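Local coordinates for protein V-type ATP synthase alpha chain (Thermoplasma volcanium, PDB 4O1S) that is an intein, a largely beta protein-splicing domain of the Hint type, carried within a V-type ATP synthase alpha chain, at residues G73-I81 / S88-K96; D117-S125 / I159-L167. One frame throughout, in Å; residues are numbered along the deposited sequence.

Contact 1: residues G73-I81 / S88-K96. With EPE (4-(2-hydroxyethyl)-1-piperazine ethanesulfonic acid), chain C; SO4 (sulfate ion), chain F.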
ATOM      1  N   GLY A  73      -4.261  11.866   4.179  1.00 39.00           N
ATOM      2  CA  GLY A  73      -4.229  12.358   5.542  1.00 32.69           C
ATOM      3  C   GLY A  73      -2.863  12.871   5.941  1.00 32.76           C
ATOM      4  O   GLY A  73      -2.055  13.278   5.100  1.00 33.41           O
ATOM      5  N   LYS A  74      -2.613  12.851   7.248  1.00 37.55           N
ATOM      6  CA  LYS A  74      -1.333  13.283   7.810  1.00 30.26           C
ATOM      7  C   LYS A  74      -0.813  12.216   8.754  1.00 30.17           C
ATOM      8  O   LYS A  74      -1.572  11.609   9.507  1.00 31.15           O
ATOM      9  CB  LYS A  74      -1.481  14.605   8.582  1.00 20.90           C
ATOM     10  CG  LYS A  74      -1.609  15.884   7.703  1.00 21.49           C
ATOM     11  CD  LYS A  74      -0.379  16.098   6.840  1.00 27.83           C
ATOM     12  CE  LYS A  74       0.012  17.554   6.764  1.00 36.84           C
ATOM     13  NZ  LYS A  74       1.191  17.682   5.853  1.00 49.80           N
ATOM     14  N   SER A  75       0.488  11.976   8.715  1.00 26.88           N
ATOM     15  CA  SER A  75       1.105  11.215   9.789  1.00 21.30           C
ATOM     16  C   SER A  75       2.370  11.943  10.247  1.00 27.26           C
ATOM     17  O   SER A  75       3.012  12.662   9.474  1.00 34.53           O
ATOM     18  CB  SER A  75       1.417   9.787   9.365  1.00 17.08           C
ATOM     19  OG  SER A  75       2.254   9.138  10.317  1.00 27.77           O
ATOM     20  N   SER A  76       2.687  11.771  11.522  1.00 20.66           N
ATOM     21  CA  SER A  76       3.882  12.310  12.124  1.00 23.46           C
ATOM     22  C   SER A  76       5.010  11.343  11.928  1.00 28.14           C
ATOM     23  O   SER A  76       6.178  11.680  12.158  1.00 31.55           O
ATOM     24  CB  SER A  76       3.662  12.456  13.629  1.00 21.58           C
ATOM     25  OG  SER A  76       2.885  13.598  13.899  1.00 30.22           O
ATOM     26  N   TYR A  77       4.652  10.122  11.550  1.00 22.82           N
ATOM     27  CA  TYR A  77       5.620   9.048  11.520  1.00 31.79           C
ATOM     28  C   TYR A  77       5.504   8.250  10.249  1.00 33.73           C
ATOM     29  O   TYR A  77       4.407   7.995   9.758  1.00 35.24           O
ATOM     30  CB  TYR A  77       5.426   8.108  12.711  1.00 34.31           C
ATOM     31  CG  TYR A  77       5.588   8.795  14.014  1.00 36.92           C
ATOM     32  CD1 TYR A  77       6.844   9.061  14.519  1.00 46.52           C
ATOM     33  CD2 TYR A  77       4.485   9.219  14.731  1.00 44.65           C
ATOM     34  CE1 TYR A  77       7.006   9.720  15.721  1.00 53.31           C
ATOM     35  CE2 TYR A  77       4.631   9.884  15.934  1.00 48.65           C
ATOM     36  CZ  TYR A  77       5.893  10.130  16.429  1.00 52.95           C
ATOM     37  OH  TYR A  77       6.048  10.796  17.632  1.00 60.21           O
ATOM     38  N   LEU A  78       6.654   7.836   9.741  1.00 28.83           N
ATOM     39  CA  LEU A  78       6.714   6.911   8.623  1.00 28.59           C
ATOM     40  C   LEU A  78       7.729   5.811   8.973  1.00 26.07           C
ATOM     41  O   LEU A  78       8.779   6.086   9.589  1.00 27.79           O
ATOM     42  CB  LEU A  78       7.166   7.653   7.370  1.00 24.71           C
ATOM     43  CG  LEU A  78       6.248   7.821   6.164  1.00 27.85           C
ATOM     44  CD1 LEU A  78       4.782   7.524   6.444  1.00 18.37           C
ATOM     45  CD2 LEU A  78       6.444   9.222   5.572  1.00 22.82           C
ATOM     46  N   VAL A  79       7.402   4.574   8.603  1.00 18.68           N
ATOM     47  CA  VAL A  79       8.343   3.458   8.675  1.00 24.48           C
ATOM     48  C   VAL A  79       8.814   3.116   7.265  1.00 29.44           C
ATOM     49  O   VAL A  79       8.004   2.802   6.388  1.00 27.27           O
ATOM     50  CB  VAL A  79       7.663   2.234   9.260  1.00 26.85           C
ATOM     51  CG1 VAL A  79       8.685   1.116   9.469  1.00 20.76           C
ATOM     52  CG2 VAL A  79       6.931   2.615  10.565  1.00 16.18           C
ATOM     53  N   ARG A  80      10.117   3.210   7.030  1.00 31.44           N
ATOM     54  CA  ARG A  80      10.645   2.964   5.689  1.00 23.96           C
ATOM     55  C   ARG A  80      11.323   1.623   5.728  1.00 29.48           C
ATOM     56  O   ARG A  80      12.197   1.373   6.563  1.00 37.78           O
ATOM     57  CB  ARG A  80      11.632   4.050   5.276  1.00 20.54           C
ATOM     58  CG  ARG A  80      11.241   5.437   5.774  1.00 24.56           C
ATOM     59  CD  ARG A  80      11.735   6.476   4.824  1.00 27.18           C
ATOM     60  NE  ARG A  80      11.414   7.856   5.200  1.00 38.48           N
ATOM     61  CZ  ARG A  80      10.524   8.620   4.560  1.00 39.11           C
ATOM     62  NH1 ARG A  80       9.835   8.121   3.526  1.00 30.01           N
ATOM     63  NH2 ARG A  80      10.322   9.884   4.953  1.00 35.54           N
ATOM     64  N   ILE A  81      10.887   0.749   4.838  1.00 31.98           N
ATOM     65  CA  ILE A  81      11.329  -0.638   4.828  1.00 29.14           C
ATOM     66  C   ILE A  81      12.065  -0.971   3.544  1.00 31.93           C
ATOM     67  O   ILE A  81      11.613  -0.658   2.434  1.00 33.21           O
ATOM     68  CB  ILE A  81      10.130  -1.575   4.913  1.00 24.01           C
ATOM     69  CG1 ILE A  81       9.316  -1.245   6.161  1.00 27.18           C
ATOM     70  CG2 ILE A  81      10.580  -3.034   4.899  1.00 13.32           C
ATOM     71  CD1 ILE A  81       7.890  -1.694   6.077  1.00 18.69           C
ATOM     72  N   SER A  88      11.056  -1.754  -1.512  1.00 24.56           N
ATOM     73  CA  SER A  88      10.863  -0.712  -0.507  1.00 28.32           C
ATOM     74  C   SER A  88       9.450  -0.135  -0.469  1.00 32.67           C
ATOM     75  O   SER A  88       8.740  -0.078  -1.486  1.00 38.27           O
ATOM     76  CB  SER A  88      11.873   0.411  -0.695  1.00 27.90           C
ATOM     77  OG  SER A  88      11.540   1.168  -1.837  1.00 38.51           O
ATOM     78  N   VAL A  89       9.047   0.276   0.724  1.00 26.77           N
ATOM     79  CA  VAL A  89       7.839   1.063   0.881  1.00 27.33           C
ATOM     80  C   VAL A  89       7.953   1.831   2.209  1.00 32.91           C
ATOM     81  O   VAL A  89       8.549   1.345   3.175  1.00 40.11           O
ATOM     82  CB  VAL A  89       6.591   0.173   0.812  1.00 24.66           C
ATOM     83  CG1 VAL A  89       6.549  -0.781   2.004  1.00 25.33           C
ATOM     84  CG2 VAL A  89       5.314   1.015   0.714  1.00 19.31           C
ATOM     85  N   SER A  90       7.451   3.059   2.235  1.00 29.85           N
ATOM     86  CA  SER A  90       7.387   3.822   3.477  1.00 32.27           C
ATOM     87  C   SER A  90       5.918   3.854   3.863  1.00 32.78           C
ATOM     88  O   SER A  90       5.044   4.213   3.054  1.00 34.69           O
ATOM     89  CB  SER A  90       7.947   5.247   3.317  1.00 29.62           C
ATOM     90  OG  SER A  90       9.318   5.257   2.933  1.00 25.83           O
ATOM     91  N   VAL A  91       5.624   3.427   5.080  1.00 27.43           N
ATOM     92  CA  VAL A  91       4.236   3.383   5.507  1.00 23.54           C
ATOM     93  C   VAL A  91       4.075   3.898   6.922  1.00 26.47           C
ATOM     94  O   VAL A  91       5.027   4.128   7.671  1.00 28.43           O
ATOM     95  CB  VAL A  91       3.627   1.964   5.411  1.00 20.33           C
ATOM     96  CG1 VAL A  91       3.682   1.443   3.968  1.00 20.26           C
ATOM     97  CG2 VAL A  91       4.361   1.018   6.350  1.00 17.89           C
ATOM     98  N   THR A  92       2.822   4.079   7.255  1.00 31.69           N
ATOM     99  CA  THR A  92       2.385   4.468   8.564  1.00 36.78           C
ATOM    100  C   THR A  92       2.713   3.317   9.534  1.00 37.75           C
ATOM    101  O   THR A  92       2.687   2.156   9.139  1.00 36.36           O
ATOM    102  CB  THR A  92       0.870   4.694   8.418  1.00 35.48           C
ATOM    103  OG1 THR A  92       0.581   6.101   8.470  1.00 32.15           O
ATOM    104  CG2 THR A  92       0.102   3.925   9.422  1.00 25.18           C
ATOM    105  N   PRO A  93       3.052   3.630  10.801  1.00 34.56           N
ATOM    106  CA  PRO A  93       3.410   2.586  11.778  1.00 29.00           C
ATOM    107  C   PRO A  93       2.357   1.507  11.979  1.00 32.39           C
ATOM    108  O   PRO A  93       2.762   0.359  12.220  1.00 37.14           O
ATOM    109  CB  PRO A  93       3.605   3.363  13.074  1.00 13.80           C
ATOM    110  CG  PRO A  93       4.049   4.682  12.639  1.00 18.82           C
ATOM    111  CD  PRO A  93       3.346   4.975  11.317  1.00 29.29           C
ATOM    112  N   VAL A  94       1.064   1.852  11.883  1.00 29.68           N
ATOM    113  CA  VAL A  94      -0.014   0.869  12.082  1.00 28.52           C
ATOM    114  C   VAL A  94      -0.345   0.035  10.835  1.00 36.05           C
ATOM    115  O   VAL A  94      -1.077  -0.953  10.930  1.00 41.62           O
ATOM    116  CB  VAL A  94      -1.322   1.484  12.666  1.00 26.01           C
ATOM    117  CG1 VAL A  94      -1.104   1.986  14.062  1.00 14.39           C
ATOM    118  CG2 VAL A  94      -1.849   2.599  11.803  1.00 20.11           C
ATOM    119  N   HIS A  95       0.194   0.432   9.681  1.00 31.53           N
ATOM    120  CA  HIS A  95       0.054  -0.350   8.456  1.00 24.64           C
ATOM    121  C   HIS A  95       0.658  -1.733   8.628  1.00 30.13           C
ATOM    122  O   HIS A  95       1.636  -1.900   9.362  1.00 32.88           O
ATOM    123  CB  HIS A  95       0.735   0.348   7.287  1.00 23.27           C
ATOM    124  CG  HIS A  95       0.054   0.118   5.984  1.00 29.74           C
ATOM    125  ND1 HIS A  95      -0.562  -1.075   5.677  1.00 39.49           N
ATOM    126  CD2 HIS A  95      -0.153   0.935   4.925  1.00 33.00           C
ATOM    127  CE1 HIS A  95      -1.102  -0.988   4.476  1.00 40.67           C
ATOM    128  NE2 HIS A  95      -0.868   0.220   3.996  1.00 33.97           N
ATOM    129  N   LYS A  96       0.076  -2.718   7.940  1.00 32.35           N
ATOM    130  CA  LYS A  96       0.468  -4.128   8.103  1.00 29.63           C
ATOM    131  C   LYS A  96       1.114  -4.750   6.886  1.00 32.45           C
ATOM    132  O   LYS A  96       0.728  -4.478   5.737  1.00 31.86           O
ATOM    133  CB  LYS A  96      -0.721  -4.993   8.516  1.00 25.98           C
ATOM    134  CG  LYS A  96      -1.075  -4.821   9.963  1.00 29.94           C
ATOM    135  CD  LYS A  96      -2.455  -5.332  10.280  1.00 31.45           C
ATOM    136  CE  LYS A  96      -2.666  -5.282  11.786  1.00 38.38           C
ATOM    137  NZ  LYS A  96      -3.915  -5.952  12.200  1.00 47.85           N
TER
HETATM  138  N1  EPE C 201      -2.255   8.470  10.966  1.00 82.11           N
HETATM  139  C2  EPE C 201      -2.877   9.021  12.188  1.00 83.00           C
HETATM  140  C3  EPE C 201      -3.460  10.406  11.895  1.00 78.99           C
HETATM  141  N4  EPE C 201      -4.330  10.391  10.726  1.00 75.11           N
HETATM  142  C5  EPE C 201      -3.900   9.643   9.543  1.00 70.10           C
HETATM  143  C6  EPE C 201      -3.218   8.308   9.856  1.00 73.52           C
HETATM  144  C7  EPE C 201      -5.370  11.404  10.610  1.00 71.59           C
HETATM  145  C8  EPE C 201      -4.828  12.829  10.668  1.00 74.50           C
HETATM  146  O8  EPE C 201      -5.115  13.514   9.464  1.00 76.73           O
HETATM  147  C9  EPE C 201      -1.407   7.276  11.191  1.00 85.19           C
HETATM  148  C10 EPE C 201      -1.437   6.701  12.617  1.00 89.59           C
HETATM  149  S   EPE C 201       0.181   6.061  13.195  1.00 94.31           S
HETATM  150  O1S EPE C 201       0.177   5.849  14.644  1.00 87.32           O
HETATM  151  O2S EPE C 201       0.478   4.780  12.541  1.00 90.47           O
HETATM  152  O3S EPE C 201       1.210   7.052  12.851  1.00 94.15           O
HETATM  153  S   SO4 F 204       8.119  11.806   2.129  1.00 84.74           S
HETATM  154  O1  SO4 F 204       8.164  10.381   1.762  1.00 75.12           O
HETATM  155  O2  SO4 F 204       6.735  12.244   2.345  1.00 86.50           O
HETATM  156  O3  SO4 F 204       8.894  12.013   3.357  1.00 88.19           O
HETATM  157  O4  SO4 F 204       8.691  12.629   1.057  1.00 87.74           O
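Arg80 reaches Ser90 because its CG lies anti to its own carbonyl carbon (chi1 -37°) and the chain then runs extended to NE, while Ser90 turns OG back beside its backbone N (chi1 -61°). The two residues form a non-hydrogen-bonded pair of the antiparallel beta hairpin made by strands 77-83 and 88-91. Arg80 NH1 donates to Ser90 OG over 3.0 Å, with the hydroxyl tilted somewhat from the guanidinium plane. Arg80 NH2 donates to O3 of a bound sulfate at 3.0 Å, and Arg80 NE forms a salt bridge with Glu140; Ser90 OG, Glu140 and the sulfate, probably from the crystallisation liquor, together hold the guanidinium in this crystal. On the other sheet face lie Val79, Ile81, Val89 and Val91. Val79 and Val91 exchange two backbone bonds, and so do Ile81 and Val89. Past the end of strand 88-91, Pro93 CA lies 3.7 Å from Val79 CG2, and Tyr77 CB rests 3.7 Å from Pro93 CG, packing the proline ring alongside strand 77-83. Pro93 belongs to a type I turn, Thr92-His95, whose sequence matches the TxxH signature of intein block B; His95 N closes it onto Thr92 O. At this turn sits the sulfonate of the bound 4-(2-hydroxyethyl)-1-piperazine ethanesulfonic acid, probably of the same origin: sulfonate O3S lies at the edge of the Tyr77 ring, and sulfonate O2S accepts from Val94 N at 3.1 Å.

Contact 2: residues D117-S125 / I159-L167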
ATOM      1  N   ASP A 117      12.945 -10.303   9.197  1.00 30.37           N
ATOM      2  CA  ASP A 117      11.615 -10.728   8.750  1.00 31.99           C
ATOM      3  C   ASP A 117      11.447 -10.872   7.227  1.00 33.25           C
ATOM      4  O   ASP A 117      11.970 -10.073   6.452  1.00 37.94           O
ATOM      5  CB  ASP A 117      10.533  -9.800   9.319  1.00 32.63           C
ATOM      6  CG  ASP A 117      10.381  -9.949  10.827  1.00 35.55           C
ATOM      7  OD1 ASP A 117      11.019 -10.882  11.376  1.00 37.28           O
ATOM      8  OD2 ASP A 117       9.623  -9.160  11.453  1.00 31.80           O
ATOM      9  N   MET A 118      10.713 -11.905   6.807  1.00 32.81           N
ATOM     10  CA  MET A 118      10.459 -12.145   5.383  1.00 25.63           C
ATOM     11  C   MET A 118       9.083 -11.636   4.999  1.00 31.60           C
ATOM     12  O   MET A 118       8.059 -12.178   5.442  1.00 43.02           O
ATOM     13  CB  MET A 118      10.598 -13.633   5.046  1.00 20.31           C
ATOM     14  CG  MET A 118      12.019 -14.114   5.200  1.00 28.49           C
ATOM     15  SD  MET A 118      12.223 -15.887   5.045  1.00 49.00           S
ATOM     16  CE  MET A 118      12.526 -16.014   3.293  1.00 82.94           C
ATOM     17  N   ILE A 119       9.043 -10.581   4.192  1.00 28.46           N
ATOM     18  CA  ILE A 119       7.751 -10.000   3.891  1.00 30.35           C
ATOM     19  C   ILE A 119       7.265 -10.400   2.517  1.00 28.52           C
ATOM     20  O   ILE A 119       8.058 -10.708   1.635  1.00 25.40           O
ATOM     21  CB  ILE A 119       7.712  -8.471   4.100  1.00 27.26           C
ATOM     22  CG1 ILE A 119       8.624  -7.745   3.123  1.00 20.37           C
ATOM     23  CG2 ILE A 119       8.104  -8.124   5.524  1.00 21.17           C
ATOM     24  CD1 ILE A 119       8.440  -6.220   3.218  1.00 15.65           C
ATOM     25  N   ALA A 120       5.950 -10.415   2.373  1.00 27.47           N
ATOM     26  CA  ALA A 120       5.291 -10.848   1.156  1.00 27.58           C
ATOM     27  C   ALA A 120       5.425  -9.816   0.031  1.00 34.24           C
ATOM     28  O   ALA A 120       5.114  -8.631   0.196  1.00 37.26           O
ATOM     29  CB  ALA A 120       3.818 -11.142   1.447  1.00 23.22           C
ATOM     30  N   ALA A 121       5.901 -10.293  -1.110  1.00 28.63           N
ATOM     31  CA  ALA A 121       6.027  -9.491  -2.300  1.00 22.25           C
ATOM     32  C   ALA A 121       5.473 -10.324  -3.440  1.00 28.72           C
ATOM     33  O   ALA A 121       5.249 -11.517  -3.282  1.00 36.40           O
ATOM     34  CB  ALA A 121       7.468  -9.173  -2.550  1.00 12.22           C
ATOM     35  N   VAL A 122       5.261  -9.705  -4.594  1.00 27.05           N
ATOM     36  CA  VAL A 122       4.802 -10.434  -5.761  1.00 28.35           C
ATOM     37  C   VAL A 122       5.835 -10.384  -6.893  1.00 36.20           C
ATOM     38  O   VAL A 122       6.299  -9.308  -7.269  1.00 33.67           O
ATOM     39  CB  VAL A 122       3.499  -9.845  -6.236  1.00 32.64           C
ATOM     40  CG1 VAL A 122       3.090 -10.451  -7.553  1.00 32.14           C
ATOM     41  CG2 VAL A 122       2.457 -10.086  -5.196  1.00 40.38           C
ATOM     42  N   ALA A 123       6.200 -11.550  -7.428  1.00 33.27           N
ATOM     43  CA  ALA A 123       7.154 -11.621  -8.535  1.00 31.75           C
ATOM     44  C   ALA A 123       6.605 -11.027  -9.855  1.00 43.31           C
ATOM     45  O   ALA A 123       5.424 -11.203 -10.195  1.00 44.18           O
ATOM     46  CB  ALA A 123       7.575 -13.064  -8.744  1.00 26.35           C
ATOM     47  N   GLU A 124       7.469 -10.345 -10.606  1.00 46.76           N
ATOM     48  CA  GLU A 124       7.067  -9.738 -11.881  1.00 48.86           C
ATOM     49  C   GLU A 124       6.761 -10.791 -12.936  1.00 43.32           C
ATOM     50  O   GLU A 124       5.862 -10.627 -13.759  1.00 43.75           O
ATOM     51  CB  GLU A 124       8.181  -8.829 -12.402  1.00 64.47           C
ATOM     52  CG  GLU A 124       8.904  -8.060 -11.308  1.00 82.85           C
ATOM     53  CD  GLU A 124       9.089  -6.585 -11.649  1.00 97.28           C
ATOM     54  OE1 GLU A 124       9.130  -6.254 -12.860  1.00105.44           O
ATOM     55  OE2 GLU A 124       9.186  -5.762 -10.706  1.00 95.56           O
ATOM     56  N   SER A 125       7.534 -11.873 -12.900  1.00 41.44           N
ATOM     57  CA  SER A 125       7.444 -12.950 -13.877  1.00 38.63           C
ATOM     58  C   SER A 125       6.031 -13.530 -14.003  1.00 43.91           C
ATOM     59  O   SER A 125       5.394 -13.379 -15.049  1.00 45.79           O
ATOM     60  CB  SER A 125       8.456 -14.044 -13.522  1.00 40.31           C
ATOM     61  OG  SER A 125       8.222 -15.236 -14.259  1.00 48.30           O
ATOM     62  N   ILE A 159      -1.159  -4.201  -3.800  1.00 34.71           N
ATOM     63  CA  ILE A 159       0.207  -4.259  -4.328  1.00 30.74           C
ATOM     64  C   ILE A 159       0.707  -2.846  -4.529  1.00 31.55           C
ATOM     65  O   ILE A 159       0.108  -2.055  -5.281  1.00 31.56           O
ATOM     66  CB  ILE A 159       0.321  -4.914  -5.743  1.00 35.43           C
ATOM     67  CG1 ILE A 159      -0.453  -6.236  -5.879  1.00 21.35           C
ATOM     68  CG2 ILE A 159       1.810  -5.038  -6.168  1.00 26.17           C
ATOM     69  CD1 ILE A 159      -0.063  -7.292  -4.926  1.00 20.64           C
ATOM     70  N   GLY A 160       1.822  -2.531  -3.892  1.00 29.39           N
ATOM     71  CA  GLY A 160       2.401  -1.216  -4.055  1.00 32.95           C
ATOM     72  C   GLY A 160       3.837  -1.170  -3.583  1.00 37.63           C
ATOM     73  O   GLY A 160       4.381  -2.159  -3.078  1.00 38.02           O
ATOM     74  N   GLY A 161       4.458  -0.011  -3.745  1.00 40.08           N
ATOM     75  CA  GLY A 161       5.853   0.124  -3.389  1.00 46.62           C
ATOM     76  C   GLY A 161       6.774  -0.356  -4.490  1.00 45.56           C
ATOM     77  O   GLY A 161       6.357  -0.941  -5.496  1.00 48.74           O
ATOM     78  N   GLU A 162       8.051  -0.081  -4.303  1.00 39.75           N
ATOM     79  CA  GLU A 162       9.062  -0.607  -5.184  1.00 41.41           C
ATOM     80  C   GLU A 162       9.165  -2.123  -5.016  1.00 38.99           C
ATOM     81  O   GLU A 162       9.616  -2.598  -3.978  1.00 41.80           O
ATOM     82  CB  GLU A 162      10.395   0.038  -4.829  1.00 51.87           C
ATOM     83  CG  GLU A 162      10.543   1.419  -5.385  1.00 61.66           C
ATOM     84  CD  GLU A 162      10.767   1.370  -6.873  1.00 75.99           C
ATOM     85  OE1 GLU A 162      11.290   0.329  -7.361  1.00 69.61           O
ATOM     86  OE2 GLU A 162      10.405   2.360  -7.547  1.00 86.06           O
ATOM     87  N   GLY A 163       8.744  -2.891  -6.018  1.00 32.64           N
ATOM     88  CA  GLY A 163       8.981  -4.326  -5.988  1.00 27.35           C
ATOM     89  C   GLY A 163       7.751  -5.110  -5.589  1.00 32.26           C
ATOM     90  O   GLY A 163       7.857  -6.229  -5.088  1.00 32.51           O
ATOM     91  N   LEU A 164       6.584  -4.505  -5.805  1.00 33.29           N
ATOM     92  CA  LEU A 164       5.305  -5.169  -5.618  1.00 33.66           C
ATOM     93  C   LEU A 164       5.149  -5.788  -4.230  1.00 37.83           C
ATOM     94  O   LEU A 164       4.876  -6.991  -4.089  1.00 37.38           O
ATOM     95  CB  LEU A 164       5.089  -6.239  -6.692  1.00 30.01           C
ATOM     96  CG  LEU A 164       5.419  -5.900  -8.144  1.00 32.67           C
ATOM     97  CD1 LEU A 164       5.084  -7.074  -9.008  1.00 39.61           C
ATOM     98  CD2 LEU A 164       4.655  -4.714  -8.633  1.00 35.84           C
ATOM     99  N   LEU A 165       5.331  -4.971  -3.202  1.00 36.97           N
ATOM    100  CA  LEU A 165       5.037  -5.432  -1.856  1.00 32.77           C
ATOM    101  C   LEU A 165       3.522  -5.535  -1.666  1.00 35.40           C
ATOM    102  O   LEU A 165       2.721  -4.871  -2.372  1.00 30.80           O
ATOM    103  CB  LEU A 165       5.647  -4.500  -0.822  1.00 28.73           C
ATOM    104  CG  LEU A 165       7.170  -4.423  -0.909  1.00 36.33           C
ATOM    105  CD1 LEU A 165       7.687  -3.157  -0.233  1.00 38.11           C
ATOM    106  CD2 LEU A 165       7.801  -5.665  -0.277  1.00 31.94           C
ATOM    107  N   VAL A 166       3.140  -6.392  -0.721  1.00 22.39           N
ATOM    108  CA  VAL A 166       1.750  -6.705  -0.505  1.00 22.19           C
ATOM    109  C   VAL A 166       1.350  -6.084   0.810  1.00 28.78           C
ATOM    110  O   VAL A 166       1.900  -6.436   1.875  1.00 27.22           O
ATOM    111  CB  VAL A 166       1.507  -8.239  -0.462  1.00 31.88           C
ATOM    112  CG1 VAL A 166       0.002  -8.534  -0.290  1.00 24.29           C
ATOM    113  CG2 VAL A 166       2.070  -8.911  -1.718  1.00 21.87           C
ATOM    114  N   LEU A 167       0.384  -5.170   0.741  1.00 36.71           N
ATOM    115  CA  LEU A 167       0.058  -4.341   1.896  1.00 40.81           C
ATOM    116  C   LEU A 167      -1.340  -4.623   2.383  1.00 38.77           C
ATOM    117  O   LEU A 167      -2.303  -4.547   1.617  1.00 43.61           O
ATOM    118  CB  LEU A 167       0.247  -2.870   1.549  1.00 44.70           C
ATOM    119  CG  LEU A 167       1.697  -2.641   1.104  1.00 53.52           C
ATOM    120  CD1 LEU A 167       1.935  -1.369   0.316  1.00 48.86           C
ATOM    121  CD2 LEU A 167       2.567  -2.666   2.334  1.00 58.19           C
TER
HETATM  122  O   HOH W   1       3.965  -8.041   2.928  1.00 38.86           O
HETATM  123  O   HOH W   2       8.630  -8.089  -7.678  1.00 20.51           O
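Strand 118-122 passes strand 165-167 at a steep angle, 107° between their short axes, which approach to 4.6 Å. The backbones therefore meet in a single bridge, Ala121 with Leu165, flanked by two hydrogen bonds: Val122 N to Leu164 O at 2.8 Å and Val166 N to Ala120 O at 3.1 Å. A type II turn from Gly161 to Leu164 brings strand 165-167 back beside 159-160, and Gly160 and Leu165 pair through their backbones. Water 2 ties this turn to the other segment, donating to Val122 O and more weakly to Gly163 O. Val122 is the central side chain: with CG1 anti to its backbone N (chi1 172°), its CG2 comes to 3.7 Å from Val166 CG2 and 3.8 Å from Ile159 CD1, crossing both side chains at about a right angle. Leu164 brings CB and CD1 up to the oxygen end of the Val122 carbonyl. Further along, Ile119 CD1 meets Leu165 CD2 at 3.6 Å, and Ala120 CB faces Val166 CB. Tyr57 backs Val122 and Ile159, while Phe98 lies against Ala120 and Val166, so the cluster is buried between sheets. The arrangement, an edge strand of one sheet crossed by the C-terminal strand of another, which carries the intein block G sequence, is consistent with the compact, largely beta Hint fold.

Contacts 1 and 2, with centres about 16 Å apart, involve the two outermost strands of one four-stranded antiparallel sheet: 88-91 in contact 1 and 118-122 in contact 2. They also touch directly through segment 159-167. Ser88 N lies 3.0 Å from Glu162 O, probably hydrogen-bonded, and Val89 CG1 packs 3.5 Å from Leu165 CD1, extending the hairpin's apolar face into the second cluster. From the block B turn itself, His95 CE1 approaches Leu167 CB to 3.7 Å. Blocks B and G are thus neighbours, consistent with the shared splicing site of inteins. A second sulfate, distinct from that at Arg80 and probably from the crystallisation liquor, has its nearest atom about 4 Å from the Val166 side chain.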